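Local coordinates for hypothetical protein (Rhodococcus sp., PDB 2OV9) that is a hotdog-fold thioesterase of the THEM4/THEM5 family that probably hydrolyses medium- and long-chain fatty acyl-CoA thioesters to free fatty acids and CoA, at residues L142-G153 with L178-A189; T166-K177 with A189-C200. All coordinates share one frame; numbering follows the deposited sequence.

Interaction 1 of 2, residues L142-G153 with L178-A189; sequences LGVANAWGGKAG and LMSVDGRKITTA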
loop_
_atom_site.group_PDB
_atom_site.type_symbol
_atom_site.label_atom_id
_atom_site.label_comp_id
_atom_site.label_asym_id
_atom_site.label_seq_id
_atom_site.Cartn_x
_atom_site.Cartn_y
_atom_site.Cartn_z
ATOM N N LEU B 142 -4.094 6.918 11.821
ATOM C CA LEU B 142 -5.327 7.440 12.446
ATOM C C LEU B 142 -6.065 6.335 13.202
ATOM O O LEU B 142 -6.586 6.570 14.292
ATOM C CB LEU B 142 -6.291 8.079 11.411
ATOM C CG LEU B 142 -5.768 9.282 10.605
ATOM C CD1 LEU B 142 -6.902 9.885 9.797
ATOM C CD2 LEU B 142 -5.159 10.308 11.540
ATOM N N GLY B 143 -6.107 5.137 12.620
ATOM C CA GLY B 143 -6.676 3.966 13.317
ATOM C C GLY B 143 -5.979 3.655 14.629
ATOM O O GLY B 143 -6.610 3.349 15.637
ATOM N N VAL B 144 -4.657 3.724 14.612
ATOM C CA VAL B 144 -3.878 3.459 15.797
ATOM C C VAL B 144 -4.072 4.578 16.810
ATOM O O VAL B 144 -4.175 4.311 18.010
ATOM C CB VAL B 144 -2.379 3.304 15.452
ATOM C CG1 VAL B 144 -1.549 3.112 16.709
ATOM C CG2 VAL B 144 -2.168 2.129 14.497
ATOM N N ALA B 145 -4.100 5.830 16.340
ATOM C CA ALA B 145 -4.353 6.973 17.233
ATOM C C ALA B 145 -5.701 6.834 17.900
ATOM O O ALA B 145 -5.854 7.121 19.083
ATOM C CB ALA B 145 -4.255 8.291 16.493
ATOM N N ASN B 146 -6.698 6.371 17.163
ATOM C CA ASN B 146 -7.974 6.105 17.795
ATOM C C ASN B 146 -7.913 5.013 18.865
ATOM O O ASN B 146 -8.529 5.161 19.919
ATOM C CB ASN B 146 -9.045 5.763 16.750
ATOM C CG ASN B 146 -9.438 6.960 15.890
ATOM O OD1 ASN B 146 -9.236 8.101 16.276
ATOM N ND2 ASN B 146 -10.058 6.695 14.743
ATOM N N ALA B 147 -7.210 3.910 18.596
ATOM C CA ALA B 147 -7.051 2.852 19.613
ATOM C C ALA B 147 -6.400 3.421 20.874
ATOM O O ALA B 147 -6.866 3.189 21.985
ATOM C CB ALA B 147 -6.213 1.695 19.076
ATOM N N TRP B 148 -5.322 4.171 20.681
ATOM C CA TRP B 148 -4.533 4.737 21.766
ATOM C C TRP B 148 -5.321 5.774 22.553
ATOM O O TRP B 148 -5.075 6.004 23.759
ATOM C CB TRP B 148 -3.238 5.322 21.193
ATOM C CG TRP B 148 -2.327 6.019 22.174
ATOM C CD1 TRP B 148 -1.992 7.355 22.175
ATOM C CD2 TRP B 148 -1.585 5.422 23.262
ATOM N NE1 TRP B 148 -1.098 7.623 23.198
ATOM C CE2 TRP B 148 -0.839 6.462 23.884
ATOM C CE3 TRP B 148 -1.499 4.123 23.787
ATOM C CZ2 TRP B 148 -0.009 6.233 24.984
ATOM C CZ3 TRP B 148 -0.667 3.897 24.893
ATOM C CH2 TRP B 148 0.064 4.950 25.479
ATOM N N GLY B 149 -6.284 6.393 21.885
ATOM C CA GLY B 149 -7.197 7.323 22.541
ATOM C C GLY B 149 -8.395 6.609 23.160
ATOM O O GLY B 149 -9.304 7.256 23.644
ATOM N N GLY B 150 -8.401 5.277 23.128
ATOM C CA GLY B 150 -9.465 4.489 23.750
ATOM C C GLY B 150 -10.777 4.486 22.987
ATOM O O GLY B 150 -11.845 4.221 23.564
ATOM N N LYS B 151 -10.707 4.767 21.687
ATOM C CA LYS B 151 -11.904 4.774 20.848
ATOM C C LYS B 151 -11.763 3.834 19.653
ATOM O O LYS B 151 -10.673 3.372 19.320
ATOM C CB LYS B 151 -12.231 6.196 20.381
ATOM C CG LYS B 151 -12.907 7.086 21.433
ATOM C CD LYS B 151 -14.356 6.640 21.751
ATOM C CE LYS B 151 -15.366 7.075 20.675
ATOM N NZ LYS B 151 -16.776 6.554 20.883
ATOM N N ALA B 152 -12.883 3.540 19.025
ATOM C CA ALA B 152 -12.926 2.594 17.929
ATOM C C ALA B 152 -13.929 3.150 16.968
ATOM O O ALA B 152 -15.015 3.540 17.384
ATOM C CB ALA B 152 -13.418 1.241 18.432
ATOM N N GLY B 153 -13.596 3.163 15.688
ATOM C CA GLY B 153 -14.584 3.523 14.682
ATOM C C GLY B 153 -14.213 3.034 13.305
ATOM O O GLY B 153 -13.024 2.961 12.978
ATOM N N LEU B 178 -6.445 11.602 17.904
ATOM C CA LEU B 178 -7.874 11.717 17.937
ATOM C C LEU B 178 -8.124 13.149 18.383
ATOM O O LEU B 178 -7.519 13.612 19.367
ATOM C CB LEU B 178 -8.473 10.730 18.945
ATOM C CG LEU B 178 -9.990 10.677 19.103
ATOM C CD1 LEU B 178 -10.404 9.279 19.579
ATOM C CD2 LEU B 178 -10.497 11.738 20.072
HETATM N N MSE B 179 -8.987 13.842 17.652
HETATM C CA MSE B 179 -9.183 15.262 17.878
HETATM C C MSE B 179 -10.473 15.557 18.623
HETATM O O MSE B 179 -10.483 16.397 19.520
HETATM C CB MSE B 179 -9.123 16.028 16.560
HETATM C CG MSE B 179 -7.833 15.806 15.809
HETATM SE SE MSE B 179 -6.284 16.498 16.788
HETATM C CE MSE B 179 -6.687 18.411 16.597
ATOM N N SER B 180 -11.555 14.879 18.248
ATOM C CA SER B 180 -12.845 15.077 18.901
ATOM C C SER B 180 -13.746 13.849 18.781
ATOM O O SER B 180 -13.559 13.015 17.885
ATOM C CB SER B 180 -13.558 16.285 18.300
ATOM O OG SER B 180 -13.864 16.034 16.939
ATOM N N VAL B 181 -14.703 13.749 19.702
ATOM C CA VAL B 181 -15.764 12.757 19.651
ATOM C C VAL B 181 -17.121 13.464 19.824
ATOM O O VAL B 181 -17.303 14.283 20.732
ATOM C CB VAL B 181 -15.628 11.683 20.766
ATOM C CG1 VAL B 181 -16.672 10.568 20.571
ATOM C CG2 VAL B 181 -14.238 11.099 20.807
ATOM N N ASP B 182 -18.070 13.146 18.951
ATOM C CA ASP B 182 -19.449 13.598 19.117
ATOM C C ASP B 182 -20.341 12.381 18.908
ATOM O O ASP B 182 -20.728 12.071 17.777
ATOM C CB ASP B 182 -19.778 14.708 18.107
ATOM C CG ASP B 182 -21.062 15.477 18.448
ATOM O OD1 ASP B 182 -21.893 14.985 19.250
ATOM O OD2 ASP B 182 -21.241 16.591 17.898
ATOM N N GLY B 183 -20.654 11.682 19.998
ATOM C CA GLY B 183 -21.447 10.457 19.921
ATOM C C GLY B 183 -20.663 9.307 19.316
ATOM O O GLY B 183 -19.613 8.935 19.835
ATOM N N ARG B 184 -21.172 8.740 18.222
ATOM C CA ARG B 184 -20.482 7.650 17.515
ATOM C C ARG B 184 -19.369 8.218 16.620
ATOM O O ARG B 184 -18.494 7.485 16.150
ATOM C CB ARG B 184 -21.469 6.808 16.685
ATOM C CG ARG B 184 -22.612 6.168 17.484
ATOM C CD ARG B 184 -23.595 5.412 16.582
ATOM N NE ARG B 184 -24.972 5.485 17.097
ATOM C CZ ARG B 184 -26.012 4.788 16.627
ATOM N NH1 ARG B 184 -25.860 3.933 15.620
ATOM N NH2 ARG B 184 -27.217 4.941 17.170
ATOM N N LYS B 185 -19.389 9.539 16.435
ATOM C CA LYS B 185 -18.544 10.212 15.462
ATOM C C LYS B 185 -17.183 10.630 16.027
ATOM O O LYS B 185 -17.097 11.400 16.991
ATOM C CB LYS B 185 -19.282 11.408 14.856
ATOM C CG LYS B 185 -20.660 11.028 14.308
ATOM C CD LYS B 185 -21.139 11.976 13.213
ATOM C CE LYS B 185 -21.887 11.200 12.120
ATOM N NZ LYS B 185 -22.858 12.033 11.344
ATOM N N ILE B 186 -16.128 10.129 15.399
ATOM C CA ILE B 186 -14.768 10.430 15.814
ATOM C C ILE B 186 -14.064 11.205 14.716
ATOM O O ILE B 186 -14.167 10.846 13.546
ATOM C CB ILE B 186 -13.989 9.144 16.114
ATOM C CG1 ILE B 186 -14.666 8.388 17.261
ATOM C CG2 ILE B 186 -12.510 9.470 16.432
ATOM C CD1 ILE B 186 -14.762 6.895 17.045
ATOM N N THR B 187 -13.366 12.273 15.104
ATOM C CA THR B 187 -12.492 13.006 14.192
ATOM C C THR B 187 -11.049 12.835 14.614
ATOM O O THR B 187 -10.698 13.071 15.786
ATOM C CB THR B 187 -12.809 14.510 14.164
ATOM O OG1 THR B 187 -14.111 14.706 13.606
ATOM C CG2 THR B 187 -11.810 15.254 13.292
ATOM N N THR B 188 -10.214 12.478 13.636
ATOM C CA THR B 188 -8.818 12.189 13.863
ATOM C C THR B 188 -7.964 12.898 12.816
ATOM O O THR B 188 -8.355 12.974 11.647
ATOM C CB THR B 188 -8.602 10.676 13.788
ATOM O OG1 THR B 188 -9.682 10.016 14.459
ATOM C CG2 THR B 188 -7.271 10.252 14.445
ATOM N N ALA B 189 -6.796 13.401 13.228
ATOM C CA ALA B 189 -5.900 14.120 12.318
ATOM C C ALA B 189 -4.457 13.600 12.412
ATOM O O ALA B 189 -4.038 13.054 13.439
ATOM C CB ALA B 189 -5.932 15.633 12.596
HETATM O O HOH W 1 -5.434 9.748 20.014
#
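Asn146, on the last turns of helix 131-148, meets Thr188 of strand 185-194 in a direct hydrogen bond between 142-153 and 178-189. Thr188 OG1 donates to Asn146 OD1 over 2.7 Å; the hydroxyl lies in the carbonyl plane on a lone pair, with a C=O...donor angle of 115°. The rotamer of Thr188 gives its two branches separate tasks: with OG1 beside the backbone N (chi1 -41°), the hydroxyl faces the amide, while CG2, anti to that N, turns to the helix and packs 3.6 Å from Leu142 CD2. Leu142 also sets CD2 against the backbone of Ala189. Over one face of the amide Ile186 CG2 comes to 3.6 Å from Asn146 OD1, while Thr188 CG2 lies over the other, so a polar oxygen sits between methyl groups with the threonine hydroxyl as its donor.

Beyond the helix the chain turns through a Schellman motif at Gly150, and Lys151 folds over the hairpin. Its chain bends at chi2 and chi3, which lays the aliphatic part across two residues: CB rests 3.7 Å from Leu178 CD1, and CE touches Ile186 CD1 at the same separation. The amino end meets Val181 tip to tip, near the type II' turn from Asp182 to Lys185. Ile186 CD1 in turn abuts Ala152 O at 3.4 Å. One water spans the seam, donating to Ala145 O and accepting from Leu178 N at 3.0 Å. Phe207 of strand 199-208 borders Leu142, Asn146 and Thr188.

Chemically, a mainly apolar helix-on-sheet contact carries a directional bond: the buried amide oxygen takes its proton from Thr188, a bond that probably restrains the turn of the amide about chi2, whereas the lysine contributes chiefly through its methylenes.

Interaction 2 of 2, residues T166-K177 with A189-C200; sequences TPLFEPLTLTGK and AGDIRTADGQVC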
loop_
_atom_site.group_PDB
_atom_site.type_symbol
_atom_site.label_atom_id
_atom_site.label_comp_id
_atom_site.label_asym_id
_atom_site.label_seq_id
_atom_site.Cartn_x
_atom_site.Cartn_y
_atom_site.Cartn_z
ATOM N N THR B 166 7.248 14.180 -0.895
ATOM C CA THR B 166 7.568 13.289 0.208
ATOM C C THR B 166 8.674 12.347 -0.249
ATOM O O THR B 166 8.427 11.463 -1.055
ATOM C CB THR B 166 6.336 12.455 0.595
ATOM O OG1 THR B 166 5.196 13.317 0.761
ATOM C CG2 THR B 166 6.602 11.721 1.892
ATOM N N PRO B 167 9.896 12.540 0.226
ATOM C CA PRO B 167 10.984 11.756 -0.366
ATOM C C PRO B 167 11.122 10.340 0.129
ATOM O O PRO B 167 10.825 10.043 1.271
ATOM C CB PRO B 167 12.250 12.539 0.034
ATOM C CG PRO B 167 11.833 13.269 1.309
ATOM C CD PRO B 167 10.371 13.512 1.240
ATOM N N LEU B 168 11.618 9.482 -0.747
ATOM C CA LEU B 168 12.104 8.163 -0.373
ATOM C C LEU B 168 13.482 8.328 0.261
ATOM O O LEU B 168 14.122 9.383 0.112
ATOM C CB LEU B 168 12.222 7.286 -1.631
ATOM C CG LEU B 168 10.949 6.956 -2.429
ATOM C CD1 LEU B 168 11.329 6.254 -3.706
ATOM C CD2 LEU B 168 10.012 6.093 -1.566
ATOM N N PHE B 169 13.946 7.280 0.944
ATOM C CA PHE B 169 15.325 7.170 1.443
ATOM C C PHE B 169 15.708 8.113 2.585
ATOM O O PHE B 169 16.898 8.322 2.852
ATOM C CB PHE B 169 16.354 7.308 0.305
ATOM C CG PHE B 169 15.915 6.688 -1.001
ATOM C CD1 PHE B 169 15.521 5.344 -1.064
ATOM C CD2 PHE B 169 15.902 7.447 -2.161
ATOM C CE1 PHE B 169 15.098 4.779 -2.274
ATOM C CE2 PHE B 169 15.490 6.891 -3.398
ATOM C CZ PHE B 169 15.091 5.546 -3.449
ATOM N N GLU B 170 14.725 8.725 3.224
ATOM C CA GLU B 170 15.025 9.555 4.386
ATOM C C GLU B 170 13.925 9.415 5.420
ATOM O O GLU B 170 12.825 9.003 5.083
ATOM C CB GLU B 170 15.263 11.015 3.989
ATOM C CG GLU B 170 14.030 11.827 3.763
ATOM C CD GLU B 170 14.373 13.202 3.186
ATOM O OE1 GLU B 170 15.112 13.258 2.179
ATOM O OE2 GLU B 170 13.902 14.224 3.733
ATOM N N PRO B 171 14.238 9.731 6.687
ATOM C CA PRO B 171 13.299 9.508 7.781
ATOM C C PRO B 171 12.068 10.416 7.682
ATOM O O PRO B 171 12.196 11.646 7.620
ATOM C CB PRO B 171 14.131 9.830 9.041
ATOM C CG PRO B 171 15.529 9.949 8.593
ATOM C CD PRO B 171 15.526 10.300 7.162
ATOM N N LEU B 172 10.888 9.801 7.625
ATOM C CA LEU B 172 9.610 10.523 7.655
ATOM C C LEU B 172 8.873 10.286 8.983
ATOM O O LEU B 172 8.686 9.147 9.384
ATOM C CB LEU B 172 8.698 10.002 6.522
ATOM C CG LEU B 172 9.304 9.983 5.110
ATOM C CD1 LEU B 172 8.349 9.299 4.127
ATOM C CD2 LEU B 172 9.709 11.390 4.615
ATOM N N THR B 173 8.445 11.359 9.651
ATOM C CA THR B 173 7.743 11.222 10.913
ATOM C C THR B 173 6.273 11.175 10.641
ATOM O O THR B 173 5.724 12.127 10.091
ATOM C CB THR B 173 8.000 12.431 11.825
ATOM O OG1 THR B 173 9.416 12.619 11.957
ATOM C CG2 THR B 173 7.354 12.206 13.220
ATOM N N LEU B 174 5.643 10.087 11.070
ATOM C CA LEU B 174 4.209 9.923 10.997
ATOM C C LEU B 174 3.614 10.197 12.372
ATOM O O LEU B 174 4.126 9.716 13.371
ATOM C CB LEU B 174 3.862 8.491 10.594
ATOM C CG LEU B 174 4.590 7.807 9.423
ATOM C CD1 LEU B 174 4.040 6.405 9.209
ATOM C CD2 LEU B 174 4.487 8.589 8.115
ATOM N N THR B 175 2.542 10.985 12.419
ATOM C CA THR B 175 1.874 11.310 13.675
ATOM C C THR B 175 0.356 11.307 13.448
ATOM O O THR B 175 -0.106 11.673 12.370
ATOM C CB THR B 175 2.302 12.705 14.168
ATOM O OG1 THR B 175 3.739 12.772 14.242
ATOM C CG2 THR B 175 1.728 12.975 15.536
ATOM N N GLY B 176 -0.403 10.908 14.463
ATOM C CA GLY B 176 -1.873 10.925 14.426
ATOM C C GLY B 176 -2.389 11.241 15.822
ATOM O O GLY B 176 -1.721 10.943 16.812
ATOM N N LYS B 177 -3.566 11.845 15.900
ATOM C CA LYS B 177 -4.207 12.135 17.184
ATOM C C LYS B 177 -5.712 12.253 17.008
ATOM O O LYS B 177 -6.187 12.891 16.079
ATOM C CB LYS B 177 -3.644 13.402 17.813
ATOM C CG LYS B 177 -4.196 13.704 19.204
ATOM C CD LYS B 177 -3.458 14.863 19.858
ATOM C CE LYS B 177 -4.149 15.235 21.140
ATOM N NZ LYS B 177 -3.396 16.284 21.861
ATOM N N ALA B 189 -6.796 13.401 13.228
ATOM C CA ALA B 189 -5.900 14.120 12.318
ATOM C C ALA B 189 -4.457 13.600 12.412
ATOM O O ALA B 189 -4.038 13.054 13.439
ATOM C CB ALA B 189 -5.932 15.633 12.596
ATOM N N GLY B 190 -3.691 13.792 11.347
ATOM C CA GLY B 190 -2.305 13.323 11.337
ATOM C C GLY B 190 -1.559 13.990 10.211
ATOM O O GLY B 190 -2.149 14.721 9.402
ATOM N N ASP B 191 -0.251 13.777 10.179
ATOM C CA ASP B 191 0.543 14.280 9.074
ATOM C C ASP B 191 1.820 13.489 8.961
ATOM O O ASP B 191 2.130 12.676 9.846
ATOM C CB ASP B 191 0.831 15.774 9.221
ATOM C CG ASP B 191 1.476 16.118 10.530
ATOM O OD1 ASP B 191 2.479 15.464 10.914
ATOM O OD2 ASP B 191 0.992 17.072 11.154
ATOM N N ILE B 192 2.540 13.723 7.874
ATOM C CA ILE B 192 3.836 13.109 7.609
ATOM C C ILE B 192 4.755 14.299 7.467
ATOM O O ILE B 192 4.474 15.187 6.653
ATOM C CB ILE B 192 3.854 12.360 6.248
ATOM C CG1 ILE B 192 2.972 11.119 6.318
ATOM C CG2 ILE B 192 5.294 11.977 5.852
ATOM C CD1 ILE B 192 2.812 10.314 5.004
ATOM N N ARG B 193 5.849 14.312 8.226
ATOM C CA ARG B 193 6.829 15.394 8.128
ATOM C C ARG B 193 8.218 14.881 7.791
ATOM O O ARG B 193 8.574 13.754 8.129
ATOM C CB ARG B 193 6.915 16.147 9.463
ATOM C CG ARG B 193 5.626 16.841 9.842
ATOM C CD ARG B 193 5.638 17.428 11.254
ATOM N NE ARG B 193 4.273 17.889 11.540
ATOM C CZ ARG B 193 3.912 19.166 11.632
ATOM N NH1 ARG B 193 4.814 20.134 11.505
ATOM N NH2 ARG B 193 2.644 19.481 11.863
ATOM N N THR B 194 9.041 15.724 7.181
ATOM C CA THR B 194 10.449 15.380 7.075
ATOM C C THR B 194 11.151 15.691 8.395
ATOM O O THR B 194 10.553 16.262 9.324
ATOM C CB THR B 194 11.124 16.089 5.882
ATOM O OG1 THR B 194 10.788 17.483 5.882
ATOM C CG2 THR B 194 10.677 15.430 4.568
ATOM N N ALA B 195 12.426 15.311 8.482
ATOM C CA ALA B 195 13.209 15.485 9.700
ATOM C C ALA B 195 13.309 16.945 10.159
ATOM O O ALA B 195 13.437 17.211 11.352
ATOM C CB ALA B 195 14.620 14.881 9.499
ATOM N N ASP B 196 13.265 17.893 9.224
ATOM C CA ASP B 196 13.253 19.324 9.582
ATOM C C ASP B 196 11.878 19.799 10.114
ATOM O O ASP B 196 11.714 20.941 10.549
ATOM C CB ASP B 196 13.699 20.182 8.388
ATOM C CG ASP B 196 12.762 20.048 7.187
ATOM O OD1 ASP B 196 11.772 19.302 7.281
ATOM O OD2 ASP B 196 13.008 20.700 6.152
ATOM N N GLY B 197 10.890 18.924 10.089
ATOM C CA GLY B 197 9.631 19.258 10.706
ATOM C C GLY B 197 8.596 19.709 9.691
ATOM O O GLY B 197 7.408 19.775 10.019
ATOM N N GLN B 198 9.009 19.998 8.454
ATOM C CA GLN B 198 8.047 20.524 7.490
ATOM C C GLN B 198 7.021 19.462 7.113
ATOM O O GLN B 198 7.380 18.292 6.932
ATOM C CB GLN B 198 8.760 21.080 6.261
ATOM C CG GLN B 198 9.743 22.191 6.629
ATOM C CD GLN B 198 10.163 22.994 5.425
ATOM O OE1 GLN B 198 11.289 22.857 4.945
ATOM N NE2 GLN B 198 9.260 23.833 4.920
ATOM N N VAL B 199 5.756 19.857 6.991
ATOM C CA VAL B 199 4.697 18.907 6.648
ATOM C C VAL B 199 4.692 18.594 5.145
ATOM O O VAL B 199 4.744 19.511 4.301
ATOM C CB VAL B 199 3.312 19.472 6.999
ATOM C CG1 VAL B 199 2.210 18.452 6.651
ATOM C CG2 VAL B 199 3.238 19.846 8.476
ATOM N N CYS B 200 4.653 17.306 4.816
ATOM C CA CYS B 200 4.580 16.830 3.445
ATOM C C CYS B 200 3.140 16.500 3.088
ATOM O O CYS B 200 2.626 16.947 2.051
ATOM C CB CYS B 200 5.434 15.566 3.296
ATOM S SG CYS B 200 7.157 15.933 3.455
HETATM O O HOH W 2 13.489 13.556 6.560
HETATM O O HOH W 3 4.575 14.016 11.705
#
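Main-chain pairing of two antiparallel neighbours, strands 171-182 and 185-194, makes this contact, in the part of their hairpin away from its turn. The short strand axes pass 4.6 Å apart at 158°. Three hydrogen-bonded pairs carry it: Thr173 with Arg193, Thr175 with Asp191, and Lys177 with Ala189, each bonded in both directions. Thr173 N reaches Arg193 O over 2.8 Å in the carbonyl plane, and Lys177 N approaches Ala189 O nearly in line with the carbonyl. Between the Thr175-Asp191 and Lys177-Ala189 pairs, the non-hydrogen-bonded Gly176 and Gly190 bring their CA atoms to 3.9 Å.

The two faces differ. Leu172, Leu174 and Ile192 point to the side of helix 131-148, where Leu174 touches Val141 and Ile192 touches Ser134 and Leu138. Leu174 and Ile192 run side by side in the same direction, and Leu174 CD2 presses tightly on Ile192 CG1 at 3.5 Å. Ile192 CG2, anti to the backbone N (chi1 -69° for CG1), reaches Leu172 CB as well.

Thr173, Thr175, Asp191 and Arg193 occupy the other face. Arg193 grips Asp191 side-on, NE to OD1 and NH2 to OD2 (3.0 Å), both oxygens being met from above the carboxylate plane. Its NH1 donates to Gly197 O, and Val199 CG2 covers one guanidinium face, so three nitrogens and a methyl fix the group. A water bridges the strands, within hydrogen-bonding distance of Thr173 O, Thr175 OG1 and Asp191 OD1 (2.7 Å to the last). Farther from the hairpin turn, Thr194 CG2 lies 3.5 Å from Glu170 OE2.

An antiparallel sheet wrapped round a long central helix is the hallmark of the hotdog fold; here the hairpin supplies two of the strands, with Leu174 and Ile192 facing helix 131-148.

Both interactions use the hairpin of strands 171-182 and 185-194, with centres about 21 Å apart, and they share Ala189. Interaction 2 joins the strands to each other, through six main-chain bonds with an apolar and a polar face; interaction 1 sets the end of helix 131-148 and its following loop on the turn-side half, through side chains, a direct bond and a water. Each is partly buried, six of its touching residues being buried, with buried residues on the helix side and more exposed ones at the turns. They meet where Ala145 CB packs 3.6 Å from Gly176 C, so the same helix touches both contacts; within the sheet, Thr188 CG2 lies 3.3 Å from Lys177 O.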